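Local coordinates for protein hydroxyethylphosphonate dioxygenase (Streptomyces albus, PDB 6B9R) that probably cleaves 2-hydroxyethylphosphonate oxidatively to hydroxymethylphosphonate, using molecular oxygen at a non-heme iron centre, at residues A[236-241]-A[296-301]; A[183-188]-A[336-341]; A[347-352]-A[404-409]; A[325-330]-A[354-359]. One frame throughout, in Å; residues are numbered along the deposited sequence.

Contact 1. Residues A[236-241]-A[296-301]; sequences GDHGAM and LLVPHT
The carbonyl oxygen L296 O has H238 and M241 lying against it: H238 CD2 comes within 3.4 Å, close to the imidazole plane, and M241 CG touches it less closely. Its hydrogen bond comes from a water, which donates to L296 O over 2.7 Å and also to H238 O, bridging the two backbones beside the ring. In H238, chi1 of -70° sets CG anti to the carbonyl carbon. The ring lies beside V298, whose CB sits 4.2 Å above one face, displaced toward the rim. ND1 is held by P274 O outside the two segments and makes a weak bond back to G236 O. The rim of the ring also meets H300, CE1 lying 3.9 Å from H300 NE2 with the planes inclined at 50°. V298 spreads its two branches: CG1 reaches G236 N, while CG2 rests on M241 CB at 3.5 Å. G236 CA lies over the H300 face in a CH-pi contact, 4.1 Å from the centroid. D237 N-caps helix 238-249, its OD1 taking A240 N from above the carboxylate plane. The contact thus joins the start of this helix to the loop between helix 279-288 and strand 307-310; 296-301 falls within a Cro/C1-type helix-turn-helix family match. F429 of the second subunit packs on M241, V298 and P299. The one direct hydrogen bond across the contact, G236 N to P299 O, is weak, so the fit relies on apolar branches, the imidazole rim and a water that donates to the carbonyls of two buried residues.

Contact 2. Residues A[183-188]-A[336-341]; sequences WGLPFA and DPLHPH
W183 lays its indole under D336 and turns its far rim to L338 and H339. From CB, chi1 of -177° puts CG anti to the backbone N; the indole beyond it meets 336-341. CD2 is the first atom to meet D336, 3.9 Å from its CB. CE3 and CZ3 follow, and CZ3 approaches the same CB to 3.5 Å: this CH-pi contact stands over the face, with the carboxylate plane only 9° from the indole plane. At the outer corner CH2 meets L338 CD2 at 4.2 Å, near the ring plane, and that methyl also touches L185 CD2 at 3.9 Å. CZ2 completes the rim, 3.7 Å from H339 ND1, in an offset edge-to-face pair whose planes stand at 72°. W183 NE1 and H339 ND1 both bond to Y208 OH. D336 OD2 accepts L338 N over 3.0 Å, an Asx turn, and is gripped too by T301 OG1, while OD1 takes T302 N. The contact sets the end of strand 181-184, in the sheet that also carries the iron-site residue Q153, against the turn after strand 328-332; the L185 side chain is about 11 Å from the iron. A buried carboxylate held by these donors is probably stabilised as the anion, its CH2 remaining available to the indole.

Contact 3. Residues A[347-352]-A[404-409]; sequences VDVLTA and FSLSAE
T351 O and A408 N form the tight part of this contact, a 3.0 Å hydrogen bond with an angle of 156° at the hydrogen. The same oxygen also receives S407 CA in a CA-H...O contact of 3.3 Å, and A352 CA returns a like contact to A408 O at 3.2 Å. T351 turns CG2 to the L406 carbonyl, contacting its O at 3.6 Å, while its OG1 is engaged by R353 N and D355 OD1. V349 CG1, anti to the backbone N (chi1 180°), presses on S407 CA at 3.7 Å. The short touching parts, 349-352 and 406-408, run 68° apart. Strand 343-349 belongs to a seven-stranded antiparallel sheet and strand 403-407 to the edge of a three-stranded one, an arrangement consistent with a C-terminal cupin-like barrel in this enzyme. Looser contacts continue on V349, whose CG1 and CG2 each stand 4.1 Å from L406 CB. S407 OG turns away to R378. Beside the T351-A408 bond, on the outer side, A352 is exposed, and a water links L350 O and A408 O, donating to the latter over 2.8 Å.

Contact 4. Residues A[325-330]-A[354-359]; sequences APAYRF and PDAPLP
Y328 points its hydroxyl at A356 from a classic beta bulge, in which A327 and Y328 both face Y320 of the neighbouring strand 317-320. The bulge brings the two side chains onto one side: A327 CB lies 4.0 Å above the centre of the Y328 ring and also touches A356 CB at 3.4 Å, tighter than usual for two carbons. The Y328 ring reaches the 354-359 loop with A356 O near its plane. OH donates to that oxygen over a short 2.5 Å, tilted 26° from the carbonyl plane; L406 N and, weakly, a water donate to OH in turn. The same water accepts from A356 N, so both backbone polar groups of A356 are held around the phenol. L358 crosses the Y328 ring obliquely, bringing CD2 to 3.5 Å from CE2. F330, two residues further along strand 328-332, meets that same methyl differently: it comes to the ring edge. L250 of the second subunit packs on F330 and L358 from outside the chain. The F330 contact is made by CZ, 4.2 Å from L358 CD2.

How the contacts relate
All four contacts are mostly buried, though contacts 1 and 3 each have an exposed residue at their edge, H300 and A352. Contact 2 is the most central, about 10 Å from the chain's centre, with a side chain about 11 Å from the bound iron; it relies on aromatic surface. Contact 1, about 21 Å out, adjoins it and is mostly apolar. Contacts 3 and 4, both about 25 Å out, share one corner of the sheet holding strands 328-332 and 343-349, where D348 OD2 and R329 NH2 form a salt bridge. Contact 3 turns on one backbone hydrogen bond and CA-H...O contacts, contact 4 on a phenol. Contact 3 alone does not touch the second subunit.

Contact 1. Residues A[236-241]-A[296-301]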
loop_
_atom_site.group_PDB
_atom_site.type_symbol
_atom_site.label_atom_id
_atom_site.label_comp_id
_atom_site.label_asym_id
_atom_site.label_seq_id
_atom_site.Cartn_x
_atom_site.Cartn_y
_atom_site.Cartn_z
ATOM N N GLY A 236 -19.422 2.383 -1.642
ATOM C CA GLY A 236 -20.740 1.852 -1.379
ATOM C C GLY A 236 -21.299 0.897 -2.410
ATOM O O GLY A 236 -22.376 0.331 -2.180
ATOM N N ASP A 237 -20.622 0.683 -3.541
ATOM C CA ASP A 237 -21.158 -0.191 -4.588
ATOM C C ASP A 237 -20.676 -1.619 -4.350
ATOM O O ASP A 237 -19.635 -2.046 -4.864
ATOM C CB ASP A 237 -20.755 0.301 -5.973
ATOM C CG ASP A 237 -21.562 -0.354 -7.079
ATOM O OD1 ASP A 237 -22.162 -1.426 -6.843
ATOM O OD2 ASP A 237 -21.606 0.206 -8.190
ATOM N N HIS A 238 -21.479 -2.381 -3.604
ATOM C CA HIS A 238 -21.100 -3.750 -3.272
ATOM C C HIS A 238 -21.210 -4.679 -4.469
ATOM O O HIS A 238 -20.429 -5.628 -4.581
ATOM C CB HIS A 238 -21.961 -4.260 -2.118
ATOM C CG HIS A 238 -21.652 -3.593 -0.818
ATOM N ND1 HIS A 238 -22.234 -2.403 -0.437
ATOM C CD2 HIS A 238 -20.785 -3.925 0.168
ATOM C CE1 HIS A 238 -21.747 -2.036 0.736
ATOM N NE2 HIS A 238 -20.869 -2.942 1.127
ATOM N N GLY A 239 -22.178 -4.445 -5.356
ATOM C CA GLY A 239 -22.275 -5.273 -6.548
ATOM C C GLY A 239 -21.032 -5.189 -7.413
ATOM O O GLY A 239 -20.588 -6.193 -7.977
ATOM N N ALA A 240 -20.445 -3.992 -7.524
ATOM C CA ALA A 240 -19.232 -3.829 -8.320
ATOM C C ALA A 240 -18.058 -4.572 -7.697
ATOM O O ALA A 240 -17.247 -5.177 -8.409
ATOM C CB ALA A 240 -18.891 -2.346 -8.470
ATOM N N MET A 241 -17.950 -4.504 -6.371
ATOM C CA MET A 241 -16.949 -5.253 -5.624
ATOM C C MET A 241 -17.097 -6.751 -5.867
ATOM O O MET A 241 -16.114 -7.449 -6.138
ATOM C CB MET A 241 -17.098 -4.918 -4.142
ATOM C CG MET A 241 -16.048 -5.472 -3.201
ATOM S SD MET A 241 -14.500 -4.577 -3.373
ATOM C CE MET A 241 -13.661 -5.800 -4.340
ATOM N N LEU A 296 -15.421 -8.211 0.477
ATOM C CA LEU A 296 -16.654 -7.944 -0.259
ATOM C C LEU A 296 -17.395 -6.720 0.262
ATOM O O LEU A 296 -18.437 -6.357 -0.294
ATOM C CB LEU A 296 -17.577 -9.163 -0.209
ATOM C CG LEU A 296 -17.034 -10.464 -0.816
ATOM C CD1 LEU A 296 -18.082 -11.585 -0.670
ATOM C CD2 LEU A 296 -16.656 -10.296 -2.275
ATOM N N LEU A 297 -16.886 -6.083 1.316
ATOM C CA LEU A 297 -17.487 -4.890 1.896
ATOM C C LEU A 297 -16.797 -3.650 1.341
ATOM O O LEU A 297 -15.581 -3.642 1.148
ATOM C CB LEU A 297 -17.377 -4.909 3.420
ATOM C CG LEU A 297 -18.175 -5.994 4.143
ATOM C CD1 LEU A 297 -18.028 -5.804 5.647
ATOM C CD2 LEU A 297 -19.644 -5.917 3.737
ATOM N N VAL A 298 -17.578 -2.607 1.079
ATOM C CA VAL A 298 -17.088 -1.377 0.474
ATOM C C VAL A 298 -17.395 -0.240 1.437
ATOM O O VAL A 298 -18.528 -0.134 1.908
ATOM C CB VAL A 298 -17.728 -1.101 -0.899
ATOM C CG1 VAL A 298 -17.065 0.095 -1.571
ATOM C CG2 VAL A 298 -17.637 -2.331 -1.788
ATOM N N PRO A 299 -16.442 0.624 1.758
ATOM C CA PRO A 299 -16.755 1.733 2.656
ATOM C C PRO A 299 -17.686 2.715 1.977
ATOM O O PRO A 299 -17.689 2.862 0.753
ATOM C CB PRO A 299 -15.387 2.363 2.938
ATOM C CG PRO A 299 -14.605 2.056 1.717
ATOM C CD PRO A 299 -15.046 0.674 1.304
ATOM N N HIS A 300 -18.524 3.341 2.791
ATOM C CA HIS A 300 -19.299 4.482 2.350
ATOM C C HIS A 300 -18.525 5.745 2.678
ATOM O O HIS A 300 -17.563 5.732 3.449
ATOM C CB HIS A 300 -20.668 4.496 3.023
ATOM C CG HIS A 300 -21.510 3.303 2.694
ATOM N ND1 HIS A 300 -22.434 3.302 1.670
ATOM C CD2 HIS A 300 -21.565 2.070 3.251
ATOM C CE1 HIS A 300 -23.025 2.123 1.614
ATOM N NE2 HIS A 300 -22.516 1.356 2.562
ATOM N N THR A 301 -18.921 6.834 2.052
ATOM C CA THR A 301 -18.363 8.127 2.393
ATOM C C THR A 301 -19.464 8.989 3.000
ATOM O O THR A 301 -20.653 8.745 2.785
ATOM C CB THR A 301 -17.749 8.791 1.160
ATOM O OG1 THR A 301 -16.981 9.931 1.561
ATOM C CG2 THR A 301 -18.848 9.206 0.177
HETATM O O HOH W 1 -20.033 -7.411 -2.221
#

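Contact 2. Residues A[183-188]-A[336-341]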
loop_
_atom_site.group_PDB
_atom_site.type_symbol
_atom_site.label_atom_id
_atom_site.label_comp_id
_atom_site.label_asym_id
_atom_site.label_seq_id
_atom_site.Cartn_x
_atom_site.Cartn_y
_atom_site.Cartn_z
ATOM N N TRP A 183 -12.960 17.991 6.165
ATOM C CA TRP A 183 -12.122 16.976 5.537
ATOM C C TRP A 183 -12.515 16.908 4.067
ATOM O O TRP A 183 -13.702 16.935 3.742
ATOM C CB TRP A 183 -12.307 15.607 6.230
ATOM C CG TRP A 183 -11.425 14.491 5.697
ATOM C CD1 TRP A 183 -10.214 14.080 6.200
ATOM C CD2 TRP A 183 -11.705 13.641 4.583
ATOM N NE1 TRP A 183 -9.729 13.023 5.460
ATOM C CE2 TRP A 183 -10.621 12.740 4.457
ATOM C CE3 TRP A 183 -12.767 13.553 3.673
ATOM C CZ2 TRP A 183 -10.575 11.769 3.466
ATOM C CZ3 TRP A 183 -12.720 12.589 2.686
ATOM C CH2 TRP A 183 -11.634 11.705 2.589
ATOM N N GLY A 184 -11.532 16.837 3.174
ATOM C CA GLY A 184 -11.791 17.045 1.759
ATOM C C GLY A 184 -10.982 16.114 0.877
ATOM O O GLY A 184 -9.865 15.713 1.211
ATOM N N LEU A 185 -11.559 15.798 -0.286
ATOM C CA LEU A 185 -11.058 14.798 -1.215
ATOM C C LEU A 185 -9.991 15.381 -2.125
ATOM O O LEU A 185 -9.891 16.602 -2.286
ATOM C CB LEU A 185 -12.213 14.247 -2.049
ATOM C CG LEU A 185 -13.165 13.326 -1.295
ATOM C CD1 LEU A 185 -14.372 12.976 -2.178
ATOM C CD2 LEU A 185 -12.427 12.073 -0.848
ATOM N N PRO A 186 -9.180 14.518 -2.740
ATOM C CA PRO A 186 -8.170 14.991 -3.695
ATOM C C PRO A 186 -8.772 15.829 -4.819
ATOM O O PRO A 186 -9.867 15.551 -5.308
ATOM C CB PRO A 186 -7.571 13.687 -4.240
ATOM C CG PRO A 186 -7.752 12.698 -3.146
ATOM C CD PRO A 186 -9.090 13.064 -2.513
ATOM N N PHE A 187 -8.032 16.871 -5.216
ATOM C CA PHE A 187 -8.312 17.718 -6.377
ATOM C C PHE A 187 -9.630 18.489 -6.271
ATOM O O PHE A 187 -10.127 19.019 -7.273
ATOM C CB PHE A 187 -8.271 16.899 -7.672
ATOM C CG PHE A 187 -6.918 16.341 -7.971
ATOM C CD1 PHE A 187 -5.871 17.187 -8.310
ATOM C CD2 PHE A 187 -6.684 14.981 -7.895
ATOM C CE1 PHE A 187 -4.618 16.688 -8.582
ATOM C CE2 PHE A 187 -5.430 14.472 -8.175
ATOM C CZ PHE A 187 -4.392 15.332 -8.510
ATOM N N ALA A 188 -10.194 18.602 -5.079
ATOM C CA ALA A 188 -11.356 19.463 -4.891
ATOM C C ALA A 188 -10.899 20.910 -4.741
ATOM O O ALA A 188 -10.181 21.222 -3.787
ATOM C CB ALA A 188 -12.150 19.024 -3.668
ATOM N N ASP A 336 -13.710 10.965 7.596
ATOM C CA ASP A 336 -14.543 10.283 6.606
ATOM C C ASP A 336 -14.241 8.795 6.628
ATOM O O ASP A 336 -13.069 8.417 6.788
ATOM C CB ASP A 336 -14.318 10.840 5.201
ATOM C CG ASP A 336 -15.406 10.389 4.225
ATOM O OD1 ASP A 336 -16.507 10.977 4.269
ATOM O OD2 ASP A 336 -15.154 9.467 3.428
ATOM N N PRO A 337 -15.254 7.928 6.477
ATOM C CA PRO A 337 -14.994 6.477 6.479
ATOM C C PRO A 337 -14.207 5.990 5.278
ATOM O O PRO A 337 -13.760 4.835 5.288
ATOM C CB PRO A 337 -16.401 5.846 6.494
ATOM C CG PRO A 337 -17.340 6.967 6.934
ATOM C CD PRO A 337 -16.692 8.252 6.501
ATOM N N LEU A 338 -14.039 6.802 4.233
ATOM C CA LEU A 338 -13.110 6.398 3.179
ATOM C C LEU A 338 -11.694 6.297 3.728
ATOM O O LEU A 338 -10.868 5.532 3.208
ATOM C CB LEU A 338 -13.153 7.384 2.007
ATOM C CG LEU A 338 -12.246 7.067 0.805
ATOM C CD1 LEU A 338 -12.906 6.050 -0.124
ATOM C CD2 LEU A 338 -11.849 8.329 0.034
ATOM N N HIS A 339 -11.407 7.052 4.782
ATOM C CA HIS A 339 -10.126 7.037 5.478
ATOM C C HIS A 339 -10.355 6.637 6.932
ATOM O O HIS A 339 -10.260 7.470 7.842
ATOM C CB HIS A 339 -9.442 8.397 5.389
ATOM C CG HIS A 339 -8.542 8.534 4.201
ATOM N ND1 HIS A 339 -7.651 9.575 4.061
ATOM C CD2 HIS A 339 -8.403 7.763 3.097
ATOM C CE1 HIS A 339 -6.986 9.430 2.927
ATOM N NE2 HIS A 339 -7.428 8.341 2.322
ATOM N N PRO A 340 -10.642 5.359 7.187
ATOM C CA PRO A 340 -10.911 4.937 8.568
ATOM C C PRO A 340 -9.732 5.140 9.503
ATOM O O PRO A 340 -9.937 5.235 10.716
ATOM C CB PRO A 340 -11.244 3.448 8.412
ATOM C CG PRO A 340 -10.393 3.036 7.185
ATOM C CD PRO A 340 -10.586 4.218 6.258
ATOM N N HIS A 341 -8.513 5.223 8.986
ATOM C CA HIS A 341 -7.330 5.382 9.822
ATOM C C HIS A 341 -6.962 6.835 10.066
ATOM O O HIS A 341 -5.893 7.101 10.630
ATOM C CB HIS A 341 -6.160 4.634 9.189
ATOM C CG HIS A 341 -6.528 3.258 8.742
ATOM N ND1 HIS A 341 -6.917 2.271 9.625
ATOM C CD2 HIS A 341 -6.624 2.718 7.505
ATOM C CE1 HIS A 341 -7.201 1.170 8.950
ATOM N NE2 HIS A 341 -7.044 1.418 7.663
#

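Contact 3. Residues A[347-352]-A[404-409]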
loop_
_atom_site.group_PDB
_atom_site.type_symbol
_atom_site.label_atom_id
_atom_site.label_comp_id
_atom_site.label_asym_id
_atom_site.label_seq_id
_atom_site.Cartn_x
_atom_site.Cartn_y
_atom_site.Cartn_z
ATOM N N VAL A 347 -7.755 18.301 21.647
ATOM C CA VAL A 347 -7.385 17.662 22.903
ATOM C C VAL A 347 -7.216 18.741 23.955
ATOM O O VAL A 347 -6.295 19.562 23.864
ATOM C CB VAL A 347 -6.091 16.845 22.770
ATOM C CG1 VAL A 347 -5.775 16.146 24.099
ATOM C CG2 VAL A 347 -6.197 15.852 21.609
ATOM N N ASP A 348 -8.084 18.735 24.967
ATOM C CA ASP A 348 -7.871 19.557 26.149
ATOM C C ASP A 348 -7.043 18.744 27.123
ATOM O O ASP A 348 -7.486 17.685 27.585
ATOM C CB ASP A 348 -9.191 19.983 26.788
ATOM C CG ASP A 348 -9.950 20.964 25.934
ATOM O OD1 ASP A 348 -9.310 21.885 25.392
ATOM O OD2 ASP A 348 -11.178 20.810 25.792
ATOM N N VAL A 349 -5.834 19.215 27.407
ATOM C CA VAL A 349 -4.941 18.533 28.332
ATOM C C VAL A 349 -5.233 19.091 29.715
ATOM O O VAL A 349 -4.977 20.267 29.985
ATOM C CB VAL A 349 -3.472 18.720 27.949
ATOM C CG1 VAL A 349 -2.571 17.992 28.954
ATOM C CG2 VAL A 349 -3.232 18.187 26.533
ATOM N N LEU A 350 -5.792 18.248 30.582
ATOM C CA LEU A 350 -6.281 18.681 31.884
ATOM C C LEU A 350 -5.330 18.333 33.013
ATOM O O LEU A 350 -5.220 19.095 33.980
ATOM C CB LEU A 350 -7.649 18.048 32.168
ATOM C CG LEU A 350 -8.706 18.278 31.078
ATOM C CD1 LEU A 350 -9.963 17.476 31.363
ATOM C CD2 LEU A 350 -9.015 19.765 30.926
ATOM N N THR A 351 -4.634 17.211 32.904
ATOM C CA THR A 351 -3.790 16.750 33.991
ATOM C C THR A 351 -2.470 17.508 34.003
ATOM O O THR A 351 -1.898 17.831 32.956
ATOM C CB THR A 351 -3.537 15.245 33.874
ATOM O OG1 THR A 351 -2.641 14.827 34.913
ATOM C CG2 THR A 351 -2.943 14.888 32.513
ATOM N N ALA A 352 -2.008 17.804 35.211
ATOM C CA ALA A 352 -0.691 18.357 35.477
ATOM C C ALA A 352 0.350 17.280 35.743
ATOM O O ALA A 352 1.506 17.612 36.011
ATOM C CB ALA A 352 -0.756 19.307 36.681
ATOM N N PHE A 404 3.171 7.883 24.583
ATOM C CA PHE A 404 3.491 9.162 25.200
ATOM C C PHE A 404 2.345 9.624 26.091
ATOM O O PHE A 404 1.202 9.182 25.970
ATOM C CB PHE A 404 3.834 10.263 24.171
ATOM C CG PHE A 404 2.710 10.641 23.226
ATOM C CD1 PHE A 404 1.783 11.613 23.573
ATOM C CD2 PHE A 404 2.641 10.085 21.955
ATOM C CE1 PHE A 404 0.774 11.984 22.690
ATOM C CE2 PHE A 404 1.640 10.455 21.060
ATOM C CZ PHE A 404 0.695 11.404 21.436
ATOM N N SER A 405 2.684 10.523 27.004
ATOM C CA SER A 405 1.702 11.210 27.816
ATOM C C SER A 405 1.874 12.710 27.637
ATOM O O SER A 405 2.945 13.194 27.262
ATOM C CB SER A 405 1.844 10.843 29.298
ATOM O OG SER A 405 3.098 11.275 29.783
ATOM N N LEU A 406 0.801 13.443 27.923
ATOM C CA LEU A 406 0.777 14.891 27.849
ATOM C C LEU A 406 0.375 15.448 29.207
ATOM O O LEU A 406 -0.405 14.833 29.931
ATOM C CB LEU A 406 -0.218 15.366 26.796
ATOM C CG LEU A 406 -0.100 14.662 25.449
ATOM C CD1 LEU A 406 -1.330 14.971 24.592
ATOM C CD2 LEU A 406 1.181 15.118 24.763
ATOM N N SER A 407 0.924 16.609 29.556
ATOM C CA SER A 407 0.519 17.269 30.788
ATOM C C SER A 407 0.711 18.771 30.635
ATOM O O SER A 407 1.421 19.240 29.744
ATOM C CB SER A 407 1.307 16.750 31.997
ATOM O OG SER A 407 2.641 17.221 31.965
ATOM N N ALA A 408 0.065 19.526 31.517
ATOM C CA ALA A 408 0.188 20.971 31.457
ATOM C C ALA A 408 -0.084 21.530 32.840
ATOM O O ALA A 408 -0.860 20.957 33.609
ATOM C CB ALA A 408 -0.779 21.580 30.432
ATOM N N GLU A 409 0.577 22.642 33.160
ATOM C CA GLU A 409 0.392 23.222 34.485
ATOM C C GLU A 409 -1.009 23.792 34.655
ATOM O O GLU A 409 -1.510 23.869 35.780
ATOM C CB GLU A 409 1.445 24.293 34.753
ATOM C CG GLU A 409 2.855 23.730 34.910
ATOM C CD GLU A 409 3.795 24.707 35.587
ATOM O OE1 GLU A 409 3.321 25.511 36.415
ATOM O OE2 GLU A 409 5.002 24.676 35.281
HETATM O O HOH W 2 -3.539 21.371 34.351
#

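Contact 4. Residues A[325-330]-A[354-359]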
loop_
_atom_site.group_PDB
_atom_site.type_symbol
_atom_site.label_atom_id
_atom_site.label_comp_id
_atom_site.label_asym_id
_atom_site.label_seq_id
_atom_site.Cartn_x
_atom_site.Cartn_y
_atom_site.Cartn_z
ATOM N N ALA A 325 -11.901 10.639 36.724
ATOM C CA ALA A 325 -10.632 11.358 36.874
ATOM C C ALA A 325 -10.063 11.650 35.491
ATOM O O ALA A 325 -9.163 10.954 35.002
ATOM C CB ALA A 325 -9.643 10.560 37.726
ATOM N N PRO A 326 -10.560 12.693 34.829
ATOM C CA PRO A 326 -10.194 12.915 33.423
ATOM C C PRO A 326 -8.815 13.543 33.331
ATOM O O PRO A 326 -8.502 14.491 34.053
ATOM C CB PRO A 326 -11.275 13.874 32.916
ATOM C CG PRO A 326 -11.666 14.646 34.137
ATOM C CD PRO A 326 -11.526 13.697 35.316
ATOM N N ALA A 327 -7.984 12.987 32.454
ATOM C CA ALA A 327 -6.714 13.613 32.119
ATOM C C ALA A 327 -6.814 14.457 30.862
ATOM O O ALA A 327 -6.124 15.478 30.744
ATOM C CB ALA A 327 -5.630 12.546 31.930
ATOM N N TYR A 328 -7.646 14.037 29.917
ATOM C CA TYR A 328 -7.821 14.737 28.656
ATOM C C TYR A 328 -9.301 14.781 28.340
ATOM O O TYR A 328 -10.055 13.880 28.718
ATOM C CB TYR A 328 -7.108 14.030 27.473
ATOM C CG TYR A 328 -5.724 13.535 27.798
ATOM C CD1 TYR A 328 -4.707 14.424 28.102
ATOM C CD2 TYR A 328 -5.434 12.176 27.793
ATOM C CE1 TYR A 328 -3.429 13.966 28.408
ATOM C CE2 TYR A 328 -4.166 11.710 28.077
ATOM C CZ TYR A 328 -3.167 12.609 28.372
ATOM O OH TYR A 328 -1.911 12.150 28.667
ATOM N N ARG A 329 -9.709 15.812 27.610
ATOM C CA ARG A 329 -11.051 15.855 27.043
ATOM C C ARG A 329 -10.886 15.941 25.536
ATOM O O ARG A 329 -10.217 16.850 25.034
ATOM C CB ARG A 329 -11.860 17.035 27.591
ATOM C CG ARG A 329 -13.378 16.857 27.437
ATOM C CD ARG A 329 -13.847 17.231 26.037
ATOM N NE ARG A 329 -13.544 18.631 25.742
ATOM C CZ ARG A 329 -14.325 19.665 26.043
ATOM N NH1 ARG A 329 -15.502 19.492 26.655
ATOM N NH2 ARG A 329 -13.930 20.889 25.721
ATOM N N PHE A 330 -11.455 14.977 24.823
ATOM C CA PHE A 330 -11.314 14.919 23.377
ATOM C C PHE A 330 -12.569 15.445 22.699
ATOM O O PHE A 330 -13.681 15.223 23.185
ATOM C CB PHE A 330 -11.063 13.493 22.892
ATOM C CG PHE A 330 -9.813 12.855 23.429
ATOM C CD1 PHE A 330 -8.564 13.426 23.221
ATOM C CD2 PHE A 330 -9.883 11.641 24.089
ATOM C CE1 PHE A 330 -7.407 12.799 23.698
ATOM C CE2 PHE A 330 -8.733 11.016 24.562
ATOM C CZ PHE A 330 -7.498 11.604 24.369
ATOM N N PRO A 354 2.257 13.390 34.585
ATOM C CA PRO A 354 2.473 12.456 33.471
ATOM C C PRO A 354 1.831 11.092 33.712
ATOM O O PRO A 354 2.445 10.048 33.488
ATOM C CB PRO A 354 3.998 12.350 33.415
ATOM C CG PRO A 354 4.419 12.530 34.832
ATOM C CD PRO A 354 3.437 13.489 35.460
ATOM N N ASP A 355 0.589 11.103 34.183
ATOM C CA ASP A 355 -0.048 9.893 34.676
ATOM C C ASP A 355 -0.981 9.246 33.665
ATOM O O ASP A 355 -1.609 8.234 33.994
ATOM C CB ASP A 355 -0.810 10.189 35.984
ATOM C CG ASP A 355 -1.846 11.299 35.837
ATOM O OD1 ASP A 355 -1.967 11.890 34.739
ATOM O OD2 ASP A 355 -2.548 11.577 36.835
ATOM N N ALA A 356 -1.076 9.773 32.444
ATOM C CA ALA A 356 -2.039 9.282 31.457
ATOM C C ALA A 356 -1.367 8.993 30.124
ATOM O O ALA A 356 -1.594 9.695 29.129
ATOM C CB ALA A 356 -3.178 10.280 31.263
ATOM N N PRO A 357 -0.559 7.941 30.052
ATOM C CA PRO A 357 0.002 7.560 28.752
ATOM C C PRO A 357 -1.116 7.213 27.779
ATOM O O PRO A 357 -2.077 6.523 28.126
ATOM C CB PRO A 357 0.880 6.348 29.083
ATOM C CG PRO A 357 0.315 5.802 30.344
ATOM C CD PRO A 357 -0.194 6.992 31.120
ATOM N N LEU A 358 -1.000 7.716 26.574
ATOM C CA LEU A 358 -1.968 7.354 25.551
ATOM C C LEU A 358 -1.619 5.988 24.966
ATOM O O LEU A 358 -0.436 5.670 24.802
ATOM C CB LEU A 358 -1.994 8.404 24.441
ATOM C CG LEU A 358 -2.594 9.742 24.878
ATOM C CD1 LEU A 358 -2.614 10.729 23.728
ATOM C CD2 LEU A 358 -4.002 9.474 25.377
ATOM N N PRO A 359 -2.617 5.163 24.661
ATOM C CA PRO A 359 -2.341 3.861 24.040
ATOM C C PRO A 359 -1.590 4.048 22.736
ATOM O O PRO A 359 -1.923 4.944 21.943
ATOM C CB PRO A 359 -3.742 3.272 23.795
ATOM C CG PRO A 359 -4.633 3.994 24.751
ATOM C CD PRO A 359 -4.055 5.381 24.887
HETATM O O HOH W 3 -0.270 12.610 31.542
#